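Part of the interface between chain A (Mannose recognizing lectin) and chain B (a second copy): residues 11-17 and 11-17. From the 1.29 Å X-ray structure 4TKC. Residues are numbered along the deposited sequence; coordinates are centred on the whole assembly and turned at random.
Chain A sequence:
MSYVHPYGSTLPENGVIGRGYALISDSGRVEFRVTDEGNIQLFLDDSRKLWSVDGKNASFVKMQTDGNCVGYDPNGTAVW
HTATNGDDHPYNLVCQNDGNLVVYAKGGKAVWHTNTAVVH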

ATOM      1  N   LEU A  11      -4.482   1.122  -8.514  1.00 14.28           N
ATOM      2  CA  LEU A  11      -3.736   0.207  -7.648  1.00 14.92           C
ATOM      3  C   LEU A  11      -2.990  -0.780  -8.520  1.00 13.71           C
ATOM      4  O   LEU A  11      -3.588  -1.661  -9.110  1.00 15.95           O
ATOM      5  N   PRO A  12      -1.688  -0.582  -8.713  1.00 14.92           N
ATOM      6  CA  PRO A  12      -0.884  -1.541  -9.478  1.00 15.37           C
ATOM      7  C   PRO A  12      -0.517  -2.803  -8.667  1.00 14.08           C
ATOM      8  O   PRO A  12      -0.889  -2.911  -7.504  1.00 15.20           O
ATOM      9  N   GLU A  13       0.087  -3.790  -9.333  1.00 14.78           N
ATOM     10  CA  GLU A  13       0.631  -4.958  -8.618  1.00 14.46           C
ATOM     11  C   GLU A  13       1.514  -4.542  -7.446  1.00 13.93           C
ATOM     12  O   GLU A  13       2.238  -3.555  -7.532  1.00 15.86           O
ATOM     13  N   ASN A  14       1.239  -5.235  -6.363  1.00 14.49           N
ATOM     14  CA  ASN A  14       1.841  -4.941  -5.033  1.00 15.78           C
ATOM     15  C   ASN A  14       1.276  -3.710  -4.361  1.00 15.98           C
ATOM     16  O   ASN A  14       1.722  -3.295  -3.307  1.00 16.48           O
ATOM     17  N   GLY A  15       0.269  -3.103  -4.964  1.00 14.26           N
ATOM     18  CA  GLY A  15      -0.376  -1.985  -4.341  1.00 14.48           C
ATOM     19  C   GLY A  15      -1.304  -2.412  -3.209  1.00 13.94           C
ATOM     20  O   GLY A  15      -2.111  -3.337  -3.381  1.00 15.46           O
ATOM     21  N   VAL A  16      -1.375  -1.592  -2.157  1.00 13.45           N
ATOM     22  CA  VAL A  16      -2.224  -1.861  -1.030  1.00 14.22           C
ATOM     23  C   VAL A  16      -2.900  -0.599  -0.543  1.00 14.31           C
ATOM     24  O   VAL A  16      -2.270   0.448  -0.372  1.00 14.73           O
ATOM     25  N   ILE A  17      -4.232  -0.709  -0.385  1.00 14.06           N
ATOM     26  CA  ILE A  17      -5.034   0.329   0.282  1.00 16.03           C
ATOM     27  C   ILE A  17      -5.473  -0.118   1.667  1.00 15.52           C
ATOM     28  O   ILE A  17      -6.155  -1.137   1.792  1.00 15.92           O
TER
ATOM     29  N   LEU B  11       8.747  -4.015   1.096  1.00 14.28           N
ATOM     30  CA  LEU B  11       7.939  -3.056   0.338  1.00 14.92           C
ATOM     31  C   LEU B  11       8.501  -2.957  -1.064  1.00 13.71           C
ATOM     32  O   LEU B  11       9.556  -2.386  -1.269  1.00 15.95           O
ATOM     33  N   PRO B  12       7.870  -3.608  -2.038  1.00 14.92           N
ATOM     34  CA  PRO B  12       8.307  -3.492  -3.432  1.00 15.37           C
ATOM     35  C   PRO B  12       7.856  -2.173  -4.098  1.00 14.08           C
ATOM     36  O   PRO B  12       7.193  -1.363  -3.460  1.00 15.20           O
ATOM     37  N   GLU B  13       8.337  -1.921  -5.317  1.00 14.78           N
ATOM     38  CA  GLU B  13       7.834  -0.781  -6.104  1.00 14.46           C
ATOM     39  C   GLU B  13       6.310  -0.762  -6.161  1.00 13.93           C
ATOM     40  O   GLU B  13       5.677  -1.811  -6.233  1.00 15.86           O
ATOM     41  N   ASN B  14       5.831   0.441  -5.934  1.00 14.49           N
ATOM     42  CA  ASN B  14       4.378   0.725  -5.783  1.00 15.78           C
ATOM     43  C   ASN B  14       3.798   0.271  -4.463  1.00 15.98           C
ATOM     44  O   ASN B  14       2.607   0.360  -4.223  1.00 16.48           O
ATOM     45  N   GLY B  15       4.640  -0.225  -3.573  1.00 14.26           N
ATOM     46  CA  GLY B  15       4.176  -0.591  -2.267  1.00 14.48           C
ATOM     47  C   GLY B  15       3.941   0.624  -1.378  1.00 13.94           C
ATOM     48  O   GLY B  15       4.800   1.513  -1.297  1.00 15.46           O
ATOM     49  N   VAL B  16       2.916   0.547  -0.523  1.00 13.45           N
ATOM     50  CA  VAL B  16       2.593   1.610   0.388  1.00 14.22           C
ATOM     51  C   VAL B  16       2.208   1.067   1.746  1.00 14.31           C
ATOM     52  O   VAL B  16       1.410   0.134   1.867  1.00 14.73           O
ATOM     53  N   ILE B  17       2.858   1.641   2.776  1.00 14.06           N
ATOM     54  CA  ILE B  17       2.470   1.410   4.177  1.00 16.03           C
ATOM     55  C   ILE B  17       1.774   2.625   4.765  1.00 15.52           C
ATOM     56  O   ILE B  17       2.363   3.708   4.802  1.00 15.92           O
TER

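Two copies of one turn meet across an exact two-fold axis, so each contact recurs with the chains exchanged. The backbones come close at A:Gly15 and B:Gly15, whose CA atoms lie 5.2 Å apart.

Proline and asparagine make the closest side-chain contacts. A:Pro12 and A:Asn14 both direct their CA-to-CB bonds toward chain B, and each meets the other residue type there: A:Pro12 CG lies 3.4 Å from B:Asn14 CG, and A:Asn14 CG lies 3.4 Å from B:Pro12 CG. The compact proline ring, puckered C-gamma endo, offers a rigid apolar surface against which the amide carbon can rest. Both asparagines adopt the m rotamer at chi1, with chi2 near -47°.

Each chain forms a type II turn here, in chain A from A:Pro12 to A:Gly15, closed by a 2.8 Å hydrogen bond from A:Gly15 N to A:Pro12 O. A:Asn14 takes the positive phi (74°) that this turn requires, a conformation asparagine tolerates well. At A:Gly15 a CB would clash with A:Leu11 CD1, and A:Gly15 CA approaches B:Asn14 O to 3.8 Å.

Deeper in, the branched valines fill space beside the axis. A:Val16, chi1 t, points sideways, its CB 4.2 Å from B:Val16 O. A:Leu11 and A:Ile17 direct their CA-to-CB bonds away and make no contact across.

No direct hydrogen bond joins the stretches; water supplies the polar links. One water donates to A:Glu13 O (2.7 Å) and accepts from B:Asn14 ND2 (2.9 Å), and a second repeats this between B:Glu13 O and A:Asn14 ND2. A third donates to both A:Val16 O and B:Val16 O, at 2.6 Å each, using its two hydrogens to bridge the carbonyl oxygens. The CA-to-CB bonds of A:Glu13 and B:Glu13 point sideways, and each OE2 is hydrogen-bonded elsewhere in the structure.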

ATOM      1  CB  LEU A  11      -4.698  -0.556  -6.716  1.00 14.26           C
ATOM      2  CG  LEU A  11      -4.058  -1.108  -5.452  1.00 15.49           C
ATOM      3  CD1 LEU A  11      -3.474   0.014  -4.594  1.00 16.07           C
ATOM      4  CD2 LEU A  11      -5.046  -1.923  -4.654  1.00 14.03           C
ATOM      5  CB  PRO A  12       0.382  -0.737  -9.823  1.00 16.83           C
ATOM      6  CG  PRO A  12       0.424   0.381  -8.853  1.00 23.50           C
ATOM      7  CD  PRO A  12      -0.858   0.471  -8.100  1.00 15.90           C
ATOM      8  CB  GLU A  13       1.390  -5.896  -9.551  1.00 15.01           C
ATOM      9  CG  GLU A  13       0.470  -6.544 -10.602  1.00 14.77           C
ATOM     10  CD  GLU A  13       1.215  -7.554 -11.488  1.00 17.62           C
ATOM     11  OE1 GLU A  13       2.285  -8.053 -11.065  1.00 19.05           O
ATOM     12  OE2 GLU A  13       0.761  -7.820 -12.617  1.00 17.69           O
ATOM     13  CB  ASN A  14       3.380  -4.831  -5.059  1.00 15.09           C
ATOM     14  CG  ASN A  14       4.025  -6.158  -5.324  1.00 16.89           C
ATOM     15  OD1 ASN A  14       3.645  -7.169  -4.703  1.00 20.74           O
ATOM     16  ND2 ASN A  14       4.892  -6.206  -6.323  1.00 18.45           N
ATOM     17  CB  VAL A  16      -1.423  -2.433   0.174  1.00 15.70           C
ATOM     18  CG1 VAL A  16      -2.296  -2.426   1.425  1.00 16.41           C
ATOM     19  CG2 VAL A  16      -0.994  -3.844  -0.147  1.00 14.63           C
ATOM     20  CB  ILE A  17      -6.406   0.578  -0.404  1.00 25.13           C
ATOM     21  CG1 ILE A  17      -6.324   0.597  -1.906  1.00 24.57           C
ATOM     22  CG2 ILE A  17      -7.043   1.844   0.137  1.00 28.82           C
ATOM     23  CD1 ILE A  17      -7.682   0.766  -2.548  1.00 37.11           C
TER
ATOM     24  CB  LEU B  11       7.980  -1.669   1.008  1.00 14.26           C
ATOM     25  CG  LEU B  11       6.812  -0.759   0.662  1.00 15.49           C
ATOM     26  CD1 LEU B  11       5.483  -1.377   1.099  1.00 16.07           C
ATOM     27  CD2 LEU B  11       6.986   0.607   1.279  1.00 14.03           C
ATOM     28  CB  PRO B  12       7.630  -4.696  -4.112  1.00 16.83           C
ATOM     29  CG  PRO B  12       6.516  -5.087  -3.218  1.00 23.50           C
ATOM     30  CD  PRO B  12       6.615  -4.375  -1.914  1.00 15.90           C
ATOM     31  CB  GLU B  13       8.420  -0.756  -7.511  1.00 15.01           C
ATOM     32  CG  GLU B  13       9.942  -0.516  -7.506  1.00 14.77           C
ATOM     33  CD  GLU B  13      10.521  -0.403  -8.924  1.00 17.62           C
ATOM     34  OE1 GLU B  13       9.751  -0.108  -9.869  1.00 19.05           O
ATOM     35  OE2 GLU B  13      11.729  -0.649  -9.105  1.00 17.69           O
ATOM     36  CB  ASN B  14       3.512   0.159  -6.927  1.00 15.09           C
ATOM     37  CG  ASN B  14       3.762   0.878  -8.218  1.00 16.89           C
ATOM     38  OD1 ASN B  14       3.796   2.123  -8.238  1.00 20.74           O
ATOM     39  ND2 ASN B  14       4.070   0.129  -9.265  1.00 18.45           N
ATOM     40  CB  VAL B  16       1.389   2.455  -0.115  1.00 15.70           C
ATOM     41  CG1 VAL B  16       0.900   3.373   1.003  1.00 16.41           C
ATOM     42  CG2 VAL B  16       1.827   3.279  -1.302  1.00 14.63           C
ATOM     43  CB  ILE B  17       3.687   1.265   5.133  1.00 25.13           C
ATOM     44  CG1 ILE B  17       4.801   0.435   4.554  1.00 24.57           C
ATOM     45  CG2 ILE B  17       3.238   0.735   6.481  1.00 28.82           C
ATOM     46  CD1 ILE B  17       6.000   0.374   5.472  1.00 37.11           C
TER
HETATM   47  O   HOH W   1       3.885  -2.719  -9.466  1.00 23.01           O
HETATM   48  O   HOH W   2       6.012  -3.992  -7.747  1.00 23.01           O
HETATM   49  O   HOH W   3      -1.145   0.776   1.994  0.50 20.20           O